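Local structure of lectin (Pleurotus ostreatus, 6LI7) at residues I70-F75 against A135-V140; D97-F102 against T111-R116. The protein binds sugars such as N-acetylgalactosamine beside a calcium ion, as a mushroom lectin of two beta-rich domains. All blocks are in the same frame, centred on the assembly; numbering follows the deposited sequence.

How the contacts relate
Contacts 1 and 2 belong to one five-stranded antiparallel sheet and illustrate how a calcium site can gather ligands from the ends of its strands. Strand 129-138, which carries half of contact 1, is also the neighbour of strand 99-104 in contact 2. Contact 1 is partly buried and joins two inner strands whose segments lie 60 residues apart; contact 2 is a surface hairpin on an outermost strand, and along the chain it falls within the loop that contact 1 closes. Contact 1 gives the metal one neutral amide oxygen, contact 2 two carboxylates. They meet at D98, whose OD2 accepts a probable hydrogen bond from L139 N (2.7 Å).

Contact 1 (I70-F75 against A135-V140); sequences ISTRPF and AGQNLV. With CA (calcium ion), chain F.
I70 meets the second segment just before the paired residues, its CA making a CA-H...O contact with N138 O (3.3 Å). CG2 of I70 lies 3.5 Å from N138 O, while CD1 extends along the chain to 3.8 Å from L139 O. At S71 the ladder proper begins: S71 N gives a bond to N138 O, and N138 N returns a shorter one to S71 O (2.8 Å). The hydroxyl of S71 and the amide nitrogen ND2 of N138 are both tied to I69 O, which helps to fix the rotation of the N138 amide; its other end, OD1, binds the calcium ion at 2.4 Å. T72 lies alongside Q137 in a non-hydrogen-bonded pair, its OG1 3.5 Å from Q137 CG. R73 restores the bonded register, exchanging two 2.9 Å bonds through its N and O with G136 O and N. Its side chain doubles back, with chi1 and chi2 of -59° and -72°, bringing S71 CB against one guanidinium face, toward the rim; NH1 hydrogen-bonds to T72 O from 42° above the carbonyl plane, and NH2 forms a salt bridge with E60. The ring of F75 turns an edge to G136, with CE2 4.3 Å from its N. Alternating hydrogen-bonded and non-hydrogen-bonded pairs make the regular antiparallel ladder, here between inner strands 71-80 and 129-138 and ending in a calcium site to which D97, D98, S143 and the carbonyl of P144 also contribute.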
loop_
_atom_site.group_PDB
_atom_site.type_symbol
_atom_site.label_atom_id
_atom_site.label_comp_id
_atom_site.label_asym_id
_atom_site.label_seq_id
_atom_site.Cartn_x
_atom_site.Cartn_y
_atom_site.Cartn_z
ATOM N N ILE A 70 13.993 -22.118 17.469
ATOM C CA ILE A 70 13.040 -21.035 17.820
ATOM C C ILE A 70 13.881 -19.853 18.245
ATOM O O ILE A 70 14.743 -20.008 19.054
ATOM C CB ILE A 70 12.045 -21.497 18.899
ATOM C CG1 ILE A 70 11.133 -22.584 18.336
ATOM C CG2 ILE A 70 11.283 -20.296 19.418
ATOM C CD1 ILE A 70 10.240 -23.231 19.349
ATOM N N SER A 71 13.682 -18.702 17.637
ATOM C CA SER A 71 14.569 -17.544 17.831
ATOM C C SER A 71 13.961 -16.311 17.183
ATOM O O SER A 71 13.141 -16.469 16.215
ATOM C CB SER A 71 15.935 -17.814 17.225
ATOM O OG SER A 71 15.862 -18.351 15.906
ATOM N N THR A 72 14.418 -15.144 17.615
ATOM C CA THR A 72 14.152 -13.836 16.966
ATOM C C THR A 72 15.489 -13.289 16.508
ATOM O O THR A 72 16.416 -13.361 17.288
ATOM C CB THR A 72 13.434 -12.883 17.944
ATOM O OG1 THR A 72 12.279 -13.604 18.365
ATOM C CG2 THR A 72 13.060 -11.539 17.342
ATOM N N ARG A 73 15.568 -12.760 15.294
ATOM C CA ARG A 73 16.823 -12.253 14.721
ATOM C C ARG A 73 16.554 -10.933 14.021
ATOM O O ARG A 73 15.500 -10.723 13.409
ATOM C CB ARG A 73 17.445 -13.293 13.779
ATOM C CG ARG A 73 17.754 -14.626 14.447
ATOM C CD ARG A 73 18.939 -14.456 15.375
ATOM N NE ARG A 73 19.384 -15.703 15.969
ATOM C CZ ARG A 73 19.155 -16.070 17.236
ATOM N NH1 ARG A 73 18.441 -15.304 18.057
ATOM N NH2 ARG A 73 19.625 -17.214 17.678
ATOM N N PRO A 74 17.528 -10.009 14.121
ATOM C CA PRO A 74 17.440 -8.718 13.463
ATOM C C PRO A 74 18.050 -8.720 12.066
ATOM O O PRO A 74 19.066 -9.441 11.840
ATOM C CB PRO A 74 18.317 -7.827 14.344
ATOM C CG PRO A 74 19.396 -8.773 14.869
ATOM C CD PRO A 74 18.731 -10.134 14.975
ATOM N N PHE A 75 17.527 -7.832 11.226
ATOM C CA PHE A 75 18.055 -7.559 9.872
ATOM C C PHE A 75 17.926 -6.068 9.619
ATOM O O PHE A 75 16.874 -5.531 9.966
ATOM C CB PHE A 75 17.291 -8.390 8.834
ATOM C CG PHE A 75 17.284 -9.862 9.144
ATOM C CD1 PHE A 75 18.298 -10.691 8.670
ATOM C CD2 PHE A 75 16.320 -10.400 9.975
ATOM C CE1 PHE A 75 18.341 -12.031 9.008
ATOM C CE2 PHE A 75 16.333 -11.760 10.281
ATOM C CZ PHE A 75 17.355 -12.570 9.801
ATOM N N ALA A 135 12.619 -7.463 12.328
ATOM C CA ALA A 135 12.781 -8.531 13.327
ATOM C C ALA A 135 12.045 -9.742 12.787
ATOM O O ALA A 135 10.821 -9.607 12.570
ATOM C CB ALA A 135 12.221 -8.124 14.679
ATOM N N GLY A 136 12.760 -10.847 12.519
ATOM C CA GLY A 136 12.144 -12.101 12.047
ATOM C C GLY A 136 12.091 -13.078 13.188
ATOM O O GLY A 136 12.941 -12.962 14.083
ATOM N N GLN A 137 11.120 -13.971 13.196
ATOM C CA GLN A 137 10.986 -14.970 14.271
ATOM C C GLN A 137 10.757 -16.316 13.622
ATOM O O GLN A 137 9.818 -16.447 12.805
ATOM C CB GLN A 137 9.803 -14.744 15.233
ATOM C CG GLN A 137 9.785 -13.353 15.860
ATOM C CD GLN A 137 8.434 -13.053 16.492
ATOM O OE1 GLN A 137 7.890 -13.903 17.185
ATOM N NE2 GLN A 137 7.853 -11.897 16.176
ATOM N N ASN A 138 11.530 -17.289 14.045
ATOM C CA ASN A 138 11.245 -18.708 13.778
ATOM C C ASN A 138 10.460 -19.237 14.977
ATOM O O ASN A 138 10.981 -19.130 16.125
ATOM C CB ASN A 138 12.533 -19.489 13.623
ATOM C CG ASN A 138 12.289 -20.870 13.104
ATOM O OD1 ASN A 138 11.282 -21.081 12.405
ATOM N ND2 ASN A 138 13.225 -21.771 13.394
ATOM N N LEU A 139 9.286 -19.800 14.723
ATOM C CA LEU A 139 8.345 -20.158 15.814
ATOM C C LEU A 139 8.210 -21.667 15.918
ATOM O O LEU A 139 7.608 -22.058 16.856
ATOM C CB LEU A 139 6.978 -19.498 15.595
ATOM C CG LEU A 139 6.994 -17.975 15.727
ATOM C CD1 LEU A 139 5.626 -17.392 15.411
ATOM C CD2 LEU A 139 7.454 -17.541 17.109
ATOM N N VAL A 140 8.752 -22.468 15.008
ATOM C CA VAL A 140 8.666 -23.951 15.101
ATOM C C VAL A 140 10.086 -24.512 15.165
ATOM O O VAL A 140 10.932 -24.140 14.282
ATOM C CB VAL A 140 7.880 -24.494 13.910
ATOM C CG1 VAL A 140 7.828 -26.002 13.921
ATOM C CG2 VAL A 140 6.481 -23.900 13.880
HETATM CA CA CA F . 9.904 -21.844 10.665
#

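Contact 2 (D97-F102 against T111-R116); sequences DDAHTF and TGAGFR. With CA (calcium ion), chain F; NAG (2-acetamido-2-deoxy-beta-D-glucopyranose), chain B.
H100 covers G112 in the antiparallel beta hairpin formed by strands 99-104 and 107-114. Its CG sits between the backbone N and the carbonyl carbon (chi1 63°), which brings one imidazole face over the glycine backbone, with G112 C 3.3 Å above the ring plane and offset toward its rim. The two residues also form a hydrogen-bonded pair: H100 N to G112 O and G112 N to H100 O, each 3.0 Å. To one side, T101 CG2 lies 3.8 Å from T111 OG1; to the other, A99 CB and A113 CB touch at 4.1 Å. Beyond them, G114 N makes only a weak bond to D98 O, and F115 lies beside D97, carboxylate and ring planes 21° apart. With CG anti to the backbone N (chi1 179°), D97 carries OD1 to 2.3 Å from the calcium ion, and D98 OD2 binds the same ion at 2.6 Å. The chain turns its corner at these two aspartates, across a cis peptide, and D98 and A99 then both face Q137 in a classic beta bulge. Farther out, W204 NE1 is hydrogen-bonded to D97 OD2, while S96 OG bonds to H100 ND1 and Q119 OE1 to H100 NE2.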
loop_
_atom_site.group_PDB
_atom_site.type_symbol
_atom_site.label_atom_id
_atom_site.label_comp_id
_atom_site.label_asym_id
_atom_site.label_seq_id
_atom_site.Cartn_x
_atom_site.Cartn_y
_atom_site.Cartn_z
ATOM N N ASP A 97 8.985 -16.667 7.238
ATOM C CA ASP A 97 8.860 -17.958 7.925
ATOM C C ASP A 97 9.573 -17.733 9.253
ATOM O O ASP A 97 10.800 -17.771 9.255
ATOM C CB ASP A 97 9.452 -19.102 7.099
ATOM C CG ASP A 97 9.356 -20.439 7.810
ATOM O OD1 ASP A 97 9.059 -20.436 9.038
ATOM O OD2 ASP A 97 9.494 -21.471 7.134
ATOM N N ASP A 98 8.841 -17.497 10.370
ATOM C CA ASP A 98 7.396 -17.606 10.513
ATOM C C ASP A 98 6.735 -16.230 10.660
ATOM O O ASP A 98 5.562 -16.105 10.342
ATOM C CB ASP A 98 7.049 -18.389 11.784
ATOM C CG ASP A 98 7.403 -19.862 11.689
ATOM O OD1 ASP A 98 6.580 -20.605 11.149
ATOM O OD2 ASP A 98 8.517 -20.251 12.145
ATOM N N ALA A 99 7.432 -15.215 11.166
ATOM C CA ALA A 99 6.763 -13.930 11.443
ATOM C C ALA A 99 7.767 -12.782 11.378
ATOM O O ALA A 99 8.970 -13.035 11.526
ATOM C CB ALA A 99 6.081 -14.013 12.818
ATOM N N HIS A 100 7.275 -11.556 11.219
ATOM C CA HIS A 100 8.121 -10.350 11.057
ATOM C C HIS A 100 7.489 -9.125 11.717
ATOM O O HIS A 100 6.248 -8.992 11.721
ATOM C CB HIS A 100 8.423 -10.112 9.577
ATOM C CG HIS A 100 7.225 -9.844 8.759
ATOM N ND1 HIS A 100 6.565 -10.855 8.114
ATOM C CD2 HIS A 100 6.548 -8.689 8.514
ATOM C CE1 HIS A 100 5.486 -10.345 7.520
ATOM N NE2 HIS A 100 5.460 -9.011 7.758
ATOM N N THR A 101 8.344 -8.202 12.113
ATOM C CA THR A 101 7.981 -6.793 12.374
ATOM C C THR A 101 8.870 -5.960 11.495
ATOM O O THR A 101 10.118 -6.192 11.531
ATOM C CB THR A 101 8.174 -6.420 13.846
ATOM O OG1 THR A 101 7.453 -7.425 14.535
ATOM C CG2 THR A 101 7.690 -5.033 14.202
ATOM N N PHE A 102 8.275 -5.019 10.777
ATOM C CA PHE A 102 8.968 -4.162 9.789
ATOM C C PHE A 102 9.067 -2.707 10.296
ATOM O O PHE A 102 8.020 -2.106 10.649
ATOM C CB PHE A 102 8.217 -4.239 8.455
ATOM C CG PHE A 102 9.062 -3.919 7.255
ATOM C CD1 PHE A 102 9.525 -2.637 7.031
ATOM C CD2 PHE A 102 9.442 -4.923 6.361
ATOM C CE1 PHE A 102 10.320 -2.360 5.918
ATOM C CE2 PHE A 102 10.226 -4.637 5.252
ATOM C CZ PHE A 102 10.663 -3.354 5.026
ATOM N N THR A 111 3.390 -5.563 11.207
ATOM C CA THR A 111 3.645 -6.881 11.780
ATOM C C THR A 111 2.893 -7.855 10.888
ATOM O O THR A 111 1.774 -7.522 10.501
ATOM C CB THR A 111 3.235 -6.888 13.257
ATOM O OG1 THR A 111 4.009 -5.844 13.849
ATOM C CG2 THR A 111 3.555 -8.183 13.961
ATOM N N GLY A 112 3.457 -9.033 10.634
ATOM C CA GLY A 112 2.809 -10.039 9.772
ATOM C C GLY A 112 3.425 -11.406 10.007
ATOM O O GLY A 112 4.290 -11.506 10.863
ATOM N N ALA A 113 3.087 -12.383 9.174
ATOM C CA ALA A 113 3.488 -13.781 9.327
ATOM C C ALA A 113 3.167 -14.503 8.041
ATOM O O ALA A 113 2.087 -14.275 7.497
ATOM C CB ALA A 113 2.745 -14.427 10.468
ATOM N N GLY A 114 4.032 -15.409 7.604
ATOM C CA GLY A 114 3.614 -16.389 6.585
ATOM C C GLY A 114 4.347 -16.176 5.282
ATOM O O GLY A 114 4.705 -15.007 4.910
ATOM N N PHE A 115 4.571 -17.270 4.572
ATOM C CA PHE A 115 5.453 -17.301 3.372
ATOM C C PHE A 115 4.659 -17.626 2.118
ATOM O O PHE A 115 5.198 -17.413 1.026
ATOM C CB PHE A 115 6.587 -18.283 3.620
ATOM C CG PHE A 115 6.178 -19.704 3.917
ATOM C CD1 PHE A 115 5.950 -20.587 2.872
ATOM C CD2 PHE A 115 6.145 -20.173 5.229
ATOM C CE1 PHE A 115 5.628 -21.912 3.149
ATOM C CE2 PHE A 115 5.794 -21.484 5.509
ATOM C CZ PHE A 115 5.499 -22.339 4.465
ATOM N N ARG A 116 3.401 -18.020 2.254
ATOM C CA ARG A 116 2.575 -18.393 1.098
ATOM C C ARG A 116 2.045 -17.134 0.414
ATOM O O ARG A 116 1.798 -17.144 -0.798
ATOM C CB ARG A 116 1.425 -19.263 1.593
ATOM C CG ARG A 116 1.871 -20.584 2.199
ATOM C CD ARG A 116 1.773 -21.743 1.244
ATOM N NE ARG A 116 2.158 -23.006 1.898
ATOM C CZ ARG A 116 3.078 -23.874 1.425
ATOM N NH1 ARG A 116 3.709 -23.652 0.287
ATOM N NH2 ARG A 116 3.385 -24.968 2.099
HETATM CA CA CA F . 9.904 -21.844 10.665
HETATM C C1 NAG B . -1.670 -0.986 13.246
HETATM C C2 NAG B . -3.016 -1.733 13.669
HETATM C C3 NAG B . -2.805 -3.241 13.541
HETATM C C4 NAG B . -1.936 -3.612 12.359
HETATM C C5 NAG B . -0.539 -3.191 12.709
HETATM C C6 NAG B . 0.528 -3.889 11.828
HETATM C C7 NAG B . -4.734 -2.407 15.585
HETATM C C8 NAG B . -5.677 -3.395 14.884
HETATM N N2 NAG B . -3.662 -1.624 15.019
HETATM O O3 NAG B . -4.048 -3.936 13.383
HETATM O O4 NAG B . -1.956 -5.025 12.249
HETATM O O5 NAG B . -0.532 -1.747 12.721
HETATM O O6 NAG B . 0.028 -4.455 10.615
HETATM O O7 NAG B . -4.998 -2.407 16.786
#